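Local coordinates for protein possible thiamine biosynthesis enzyme (Candida albicans, PDB 2X7P) that is of unproven function but, like the bacterial SsuA/TauA solute-binding proteins to which it is related, probably binds a small ligand, perhaps linked to thiamine biosynthesis, at residues 21-26 with 50-55; 93-98 with 201-206. The protein carries 1 engineered substitution. All coordinates share one frame; numbering follows the deposited sequence.

Contact 1: residues 21-26 with 50-55; sequences YIPEHF and KVPEGS. With AE3 (2-(2-ethoxyethoxy)ethanol), chain F.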
loop_
_atom_site.group_PDB
_atom_site.type_symbol
_atom_site.label_atom_id
_atom_site.label_comp_id
_atom_site.label_asym_id
_atom_site.label_seq_id
_atom_site.Cartn_x
_atom_site.Cartn_y
_atom_site.Cartn_z
ATOM N N TYR A 21 -1.439 -11.247 -2.877
ATOM C CA TYR A 21 -0.715 -10.074 -3.351
ATOM C C TYR A 21 -1.595 -9.209 -4.245
ATOM O O TYR A 21 -2.713 -9.589 -4.592
ATOM C CB TYR A 21 0.542 -10.495 -4.114
ATOM C CG TYR A 21 0.260 -11.041 -5.495
ATOM C CD1 TYR A 21 -0.207 -12.337 -5.670
ATOM C CD2 TYR A 21 0.453 -10.257 -6.624
ATOM C CE1 TYR A 21 -0.468 -12.838 -6.930
ATOM C CE2 TYR A 21 0.196 -10.750 -7.889
ATOM C CZ TYR A 21 -0.266 -12.040 -8.037
ATOM O OH TYR A 21 -0.524 -12.535 -9.296
ATOM N N ILE A 22 -1.078 -8.044 -4.617
ATOM C CA ILE A 22 -1.793 -7.133 -5.501
ATOM C C ILE A 22 -1.069 -7.027 -6.838
ATOM O O ILE A 22 0.108 -6.674 -6.882
ATOM C CB ILE A 22 -1.930 -5.734 -4.871
ATOM C CG1 ILE A 22 -2.656 -5.828 -3.528
ATOM C CG2 ILE A 22 -2.660 -4.794 -5.816
ATOM C CD1 ILE A 22 -2.776 -4.509 -2.799
ATOM N N PRO A 23 -1.778 -7.340 -7.934
ATOM C CA PRO A 23 -1.206 -7.342 -9.286
ATOM C C PRO A 23 -0.784 -5.947 -9.737
ATOM O O PRO A 23 -1.457 -5.330 -10.562
ATOM C CB PRO A 23 -2.361 -7.851 -10.155
ATOM C CG PRO A 23 -3.590 -7.528 -9.379
ATOM C CD PRO A 23 -3.209 -7.684 -7.939
ATOM N N GLU A 24 0.327 -5.464 -9.193
ATOM C CA GLU A 24 0.856 -4.152 -9.537
ATOM C C GLU A 24 2.333 -4.255 -9.889
ATOM O O GLU A 24 2.933 -5.323 -9.778
ATOM C CB GLU A 24 0.671 -3.181 -8.368
ATOM C CG GLU A 24 -0.699 -2.530 -8.301
ATOM C CD GLU A 24 -0.877 -1.443 -9.343
ATOM O OE1 GLU A 24 0.058 -1.222 -10.142
ATOM O OE2 GLU A 24 -1.950 -0.805 -9.361
ATOM N N HIS A 25 2.915 -3.139 -10.315
ATOM C CA HIS A 25 4.346 -3.087 -10.584
ATOM C C HIS A 25 5.140 -3.418 -9.323
ATOM O O HIS A 25 6.262 -3.916 -9.399
ATOM C CB HIS A 25 4.743 -1.708 -11.115
ATOM C CG HIS A 25 3.906 -0.591 -10.573
ATOM N ND1 HIS A 25 3.719 -0.389 -9.223
ATOM C CD2 HIS A 25 3.212 0.388 -11.199
ATOM C CE1 HIS A 25 2.940 0.663 -9.041
ATOM N NE2 HIS A 25 2.620 1.154 -10.225
ATOM N N PHE A 26 4.546 -3.146 -8.166
ATOM C CA PHE A 26 5.197 -3.414 -6.887
ATOM C C PHE A 26 5.388 -4.906 -6.627
ATOM O O PHE A 26 6.222 -5.294 -5.809
ATOM C CB PHE A 26 4.404 -2.790 -5.734
ATOM C CG PHE A 26 4.597 -1.308 -5.595
ATOM C CD1 PHE A 26 5.765 -0.797 -5.053
ATOM C CD2 PHE A 26 3.612 -0.426 -6.003
ATOM C CE1 PHE A 26 5.946 0.567 -4.921
ATOM C CE2 PHE A 26 3.786 0.939 -5.873
ATOM C CZ PHE A 26 4.956 1.435 -5.331
ATOM N N LYS A 50 -4.190 -13.666 -6.329
ATOM C CA LYS A 50 -4.310 -12.327 -6.895
ATOM C C LYS A 50 -5.482 -11.575 -6.277
ATOM O O LYS A 50 -6.609 -12.071 -6.259
ATOM C CB LYS A 50 -4.478 -12.404 -8.414
ATOM C CG LYS A 50 -4.535 -11.052 -9.102
ATOM C CD LYS A 50 -4.817 -11.205 -10.588
ATOM C CE LYS A 50 -3.773 -12.080 -11.264
ATOM N NZ LYS A 50 -4.050 -12.256 -12.717
ATOM N N VAL A 51 -5.212 -10.376 -5.769
ATOM C CA VAL A 51 -6.246 -9.561 -5.143
ATOM C C VAL A 51 -6.254 -8.147 -5.717
ATOM O O VAL A 51 -5.605 -7.251 -5.178
ATOM C CB VAL A 51 -6.056 -9.486 -3.616
ATOM C CG1 VAL A 51 -7.186 -8.693 -2.976
ATOM C CG2 VAL A 51 -5.979 -10.883 -3.022
ATOM N N PRO A 52 -6.990 -7.946 -6.820
ATOM C CA PRO A 52 -7.111 -6.633 -7.462
ATOM C C PRO A 52 -7.921 -5.658 -6.613
ATOM O O PRO A 52 -7.783 -4.444 -6.766
ATOM C CB PRO A 52 -7.869 -6.941 -8.760
ATOM C CG PRO A 52 -7.753 -8.422 -8.951
ATOM C CD PRO A 52 -7.690 -8.996 -7.576
ATOM N N GLU A 53 -8.754 -6.191 -5.726
ATOM C CA GLU A 53 -9.641 -5.370 -4.909
ATOM C C GLU A 53 -8.882 -4.371 -4.037
ATOM O O GLU A 53 -9.389 -3.289 -3.739
ATOM C CB GLU A 53 -10.549 -6.248 -4.043
ATOM C CG GLU A 53 -11.495 -7.143 -4.833
ATOM C CD GLU A 53 -10.791 -8.325 -5.473
ATOM O OE1 GLU A 53 -9.669 -8.659 -5.036
ATOM O OE2 GLU A 53 -11.360 -8.924 -6.409
ATOM N N GLY A 54 -7.673 -4.738 -3.626
ATOM C CA GLY A 54 -6.843 -3.848 -2.834
ATOM C C GLY A 54 -6.496 -4.387 -1.460
ATOM O O GLY A 54 -6.752 -5.552 -1.152
ATOM N N SER A 55 -5.913 -3.527 -0.629
ATOM C CA SER A 55 -5.482 -3.914 0.710
ATOM C C SER A 55 -6.664 -4.208 1.627
ATOM O O SER A 55 -6.541 -4.967 2.590
ATOM C CB SER A 55 -4.602 -2.824 1.325
ATOM O OG SER A 55 -3.430 -2.620 0.556
HETATM C C1 AE3 F . -5.368 -0.251 -1.833
HETATM C C2 AE3 F . -4.295 -1.143 -2.448
HETATM O O2 AE3 F . -3.746 -0.524 -3.610
HETATM C C3 AE3 F . -2.635 -1.275 -4.092
HETATM C C4 AE3 F . -2.097 -0.702 -5.398
HETATM O O3 AE3 F . -1.814 0.687 -5.258
HETATM C C5 AE3 F . -0.410 0.933 -5.282
HETATM C C6 AE3 F . 0.021 1.423 -6.657
HETATM O O4 AE3 F . -1.013 2.233 -7.224
#
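The shortest polar bond between residues 21-26 and 50-55 runs from V51 N to Y21 O, 2.9 Å long, with its N-H bent to 140°. It follows the parallel bridge of Y21 with K50, where the outermost strand 49-50 and its neighbour 19-21 end side by side. Beyond it the chains are joined mainly by side chains. Those of Y21 and K50 leave on the same face of the sheet and run obliquely across each other, Y21 OH lying 3.8 Å from K50 CE. K50 starts out extended, CG opposite the backbone N (chi1 -177°), and this sets its methylenes against P23, which they cross at about a right angle; K50 CG and P23 CG are 3.7 Å apart. P23, the centre of an inverse gamma turn, also lays CD against V51 O. I22 meets the same carbonyl: its CG1 touches V51 O, and the extended side chain carries CD1 on to S55 OG, 3.9 Å away, and to C3 of the bound 2-(2-ethoxyethoxy)ethanol at 3.5 Å. S55 OG itself is hydrogen-bonded to L73 N, and G54 stands at the N-cap of helix 55-63, its CA against C2 of the ether. Farther along, E24 CG adds a contact at C4. The V51 N to Y21 O bond, with the backbone pairing of Y21 and V49, thus holds the strand ends in register, while the methyl end of I22 and the methylene of E24, beside the more polar G54-S55 backbone, line a mixed surface, consistent with a binding cleft that can hold an ether chain.

Contact 2: residues 93-98 with 201-206; sequences TYVKSP and SSWVVA. With AE3 (2-(2-ethoxyethoxy)ethanol), chain F.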
loop_
_atom_site.group_PDB
_atom_site.type_symbol
_atom_site.label_atom_id
_atom_site.label_comp_id
_atom_site.label_asym_id
_atom_site.label_seq_id
_atom_site.Cartn_x
_atom_site.Cartn_y
_atom_site.Cartn_z
ATOM N N THR A 93 8.749 -4.564 6.364
ATOM C CA THR A 93 8.507 -3.592 5.306
ATOM C C THR A 93 8.837 -4.182 3.939
ATOM O O THR A 93 9.906 -4.761 3.747
ATOM C CB THR A 93 9.346 -2.317 5.516
ATOM O OG1 THR A 93 8.965 -1.689 6.747
ATOM C CG2 THR A 93 9.138 -1.341 4.367
ATOM N N TYR A 94 7.916 -4.034 2.994
ATOM C CA TYR A 94 8.122 -4.541 1.642
ATOM C C TYR A 94 8.724 -3.468 0.740
ATOM O O TYR A 94 9.648 -3.735 -0.029
ATOM C CB TYR A 94 6.807 -5.058 1.053
ATOM C CG TYR A 94 6.939 -5.615 -0.348
ATOM C CD1 TYR A 94 7.698 -6.752 -0.592
ATOM C CD2 TYR A 94 6.301 -5.010 -1.421
ATOM C CE1 TYR A 94 7.823 -7.267 -1.868
ATOM C CE2 TYR A 94 6.417 -5.519 -2.702
ATOM C CZ TYR A 94 7.180 -6.648 -2.919
ATOM O OH TYR A 94 7.300 -7.161 -4.192
ATOM N N VAL A 95 8.193 -2.253 0.839
ATOM C CA VAL A 95 8.713 -1.123 0.080
ATOM C C VAL A 95 9.103 0.015 1.016
ATOM O O VAL A 95 8.267 0.550 1.744
ATOM C CB VAL A 95 7.692 -0.610 -0.953
ATOM C CG1 VAL A 95 8.211 0.649 -1.629
ATOM C CG2 VAL A 95 7.393 -1.690 -1.981
ATOM N N LYS A 96 10.381 0.379 0.992
ATOM C CA LYS A 96 10.906 1.410 1.879
ATOM C C LYS A 96 10.491 2.808 1.425
ATOM O O LYS A 96 10.230 3.685 2.248
ATOM C CB LYS A 96 12.430 1.306 1.966
ATOM C CG LYS A 96 13.072 2.269 2.951
ATOM C CD LYS A 96 14.568 2.016 3.064
ATOM C CE LYS A 96 15.223 2.977 4.043
ATOM N NZ LYS A 96 15.083 4.394 3.609
ATOM N N SER A 97 10.429 3.007 0.113
ATOM C CA SER A 97 10.041 4.297 -0.447
ATOM C C SER A 97 8.547 4.551 -0.259
ATOM O O SER A 97 7.754 3.611 -0.225
ATOM C CB SER A 97 10.416 4.373 -1.929
ATOM O OG SER A 97 9.825 3.313 -2.660
ATOM N N PRO A 98 8.162 5.830 -0.136
ATOM C CA PRO A 98 6.765 6.213 0.092
ATOM C C PRO A 98 5.926 6.121 -1.179
ATOM O O PRO A 98 6.470 5.955 -2.271
ATOM C CB PRO A 98 6.880 7.674 0.529
ATOM C CG PRO A 98 8.100 8.165 -0.164
ATOM C CD PRO A 98 9.053 7.001 -0.191
ATOM N N SER A 201 6.371 4.513 4.777
ATOM C CA SER A 201 6.722 3.612 3.686
ATOM C C SER A 201 5.445 3.015 3.107
ATOM O O SER A 201 4.485 2.765 3.834
ATOM C CB SER A 201 7.658 2.507 4.176
ATOM O OG SER A 201 8.879 3.047 4.653
ATOM N N SER A 202 5.441 2.782 1.798
ATOM C CA SER A 202 4.216 2.420 1.088
ATOM C C SER A 202 3.697 1.000 1.348
ATOM O O SER A 202 2.522 0.818 1.659
ATOM C CB SER A 202 4.384 2.656 -0.416
ATOM O OG SER A 202 5.528 1.990 -0.914
ATOM N N TRP A 203 4.565 0.001 1.219
ATOM C CA TRP A 203 4.131 -1.394 1.312
ATOM C C TRP A 203 4.767 -2.158 2.473
ATOM O O TRP A 203 5.917 -1.911 2.836
ATOM C CB TRP A 203 4.415 -2.128 -0.001
ATOM C CG TRP A 203 3.658 -1.584 -1.169
ATOM C CD1 TRP A 203 3.874 -0.396 -1.803
ATOM C CD2 TRP A 203 2.570 -2.213 -1.855
ATOM N NE1 TRP A 203 2.983 -0.242 -2.837
ATOM C CE2 TRP A 203 2.172 -1.345 -2.891
ATOM C CE3 TRP A 203 1.890 -3.425 -1.692
ATOM C CZ2 TRP A 203 1.127 -1.650 -3.760
ATOM C CZ3 TRP A 203 0.853 -3.725 -2.556
ATOM C CH2 TRP A 203 0.482 -2.842 -3.576
ATOM N N VAL A 204 4.012 -3.094 3.040
ATOM C CA VAL A 204 4.507 -3.944 4.120
ATOM C C VAL A 204 4.030 -5.387 3.971
ATOM O O VAL A 204 3.121 -5.676 3.193
ATOM C CB VAL A 204 4.064 -3.432 5.504
ATOM C CG1 VAL A 204 4.692 -2.081 5.804
ATOM C CG2 VAL A 204 2.546 -3.357 5.582
ATOM N N VAL A 205 4.650 -6.285 4.729
ATOM C CA VAL A 205 4.258 -7.689 4.747
ATOM C C VAL A 205 3.497 -8.000 6.030
ATOM O O VAL A 205 3.961 -7.685 7.124
ATOM C CB VAL A 205 5.483 -8.615 4.656
ATOM C CG1 VAL A 205 5.050 -10.075 4.700
ATOM C CG2 VAL A 205 6.275 -8.325 3.390
ATOM N N ALA A 206 2.330 -8.620 5.895
ATOM C CA ALA A 206 1.487 -8.912 7.050
ATOM C C ALA A 206 1.012 -10.363 7.072
ATOM O O ALA A 206 1.065 -11.064 6.063
ATOM C CB ALA A 206 0.298 -7.964 7.091
HETATM C C1 AE3 F . -5.368 -0.251 -1.833
HETATM C C2 AE3 F . -4.295 -1.143 -2.448
HETATM O O2 AE3 F . -3.746 -0.524 -3.610
HETATM C C3 AE3 F . -2.635 -1.275 -4.092
HETATM C C4 AE3 F . -2.097 -0.702 -5.398
HETATM O O3 AE3 F . -1.814 0.687 -5.258
HETATM C C5 AE3 F . -0.410 0.933 -5.282
HETATM C C6 AE3 F . 0.021 1.423 -6.657
HETATM O O4 AE3 F . -1.013 2.233 -7.224
#
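At the edge of the five-stranded mixed sheet, strand 88-95 runs antiparallel to strand 203-208, and T93 faces V204 in a non-hydrogen-bonded pair. The chain then turns a corner at Y94, and the consequence is a carbonyl with two donors. W203 O accepts from Y94 N at 2.9 Å and from V95 N at 3.0 Å. Both amides come from the same face of the carbonyl plane, well above it, and the V95 N-H is nearly straight (175°) while that of Y94 is bent. Two serines continue the bonding beyond the strand. S201 OG donates to K96 O, and S202 grips S97 O twice, through its backbone N at 3.2 Å and through OG at 2.8 Å. That second grip depends on S202 OG sitting between its own N and carbonyl carbon (chi1 54°), which turns it back beside the amide; the hydroxyl meets the carbonyl only 17° from its plane. Around these bonds Y94 and V95 each lie alongside W203, their side chains pointing the same way as its own. W203 CB abuts the edge of the Y94 ring, 3.7 Å from CD2, and on V95 it meets CG2 at 3.6 Å. The indole then leads away from segment 93-98, bringing W203 CZ2 to within 3.4 Å of C5 of the bound ether at its own edge. Strand 69-73 packs against this cluster through I71, whereas T93 and V204 face helix 275-288 through I278. Five hydrogen bonds shared among three carbonyls therefore give the backbone donors where regular pairing stops. They would hold the backbone of W203, whose indole, also met by F26, reaches the bound ether, consistent with a place in the binding cleft.

In the fold
From the N terminus, strand 19-21 leads into 21-26, and contact 1 closes the loop containing helices 28-35 and 38-41 when the chain returns at 50-55. Contact 2 opens only afterwards, so the two are in series, neither nested nor crossed. It spans about a hundred residues, including the whole run from strand 100-106 to strand 190-197 and thus the second five-stranded sheet, before the chain comes back along strand 203-208. Both contacts belong to the first sheet, at its two flanks. Between them F26 O and Y94 OH probably form a hydrogen bond, F26 packs on V95 and W203, and both contacts touch the same ether molecule.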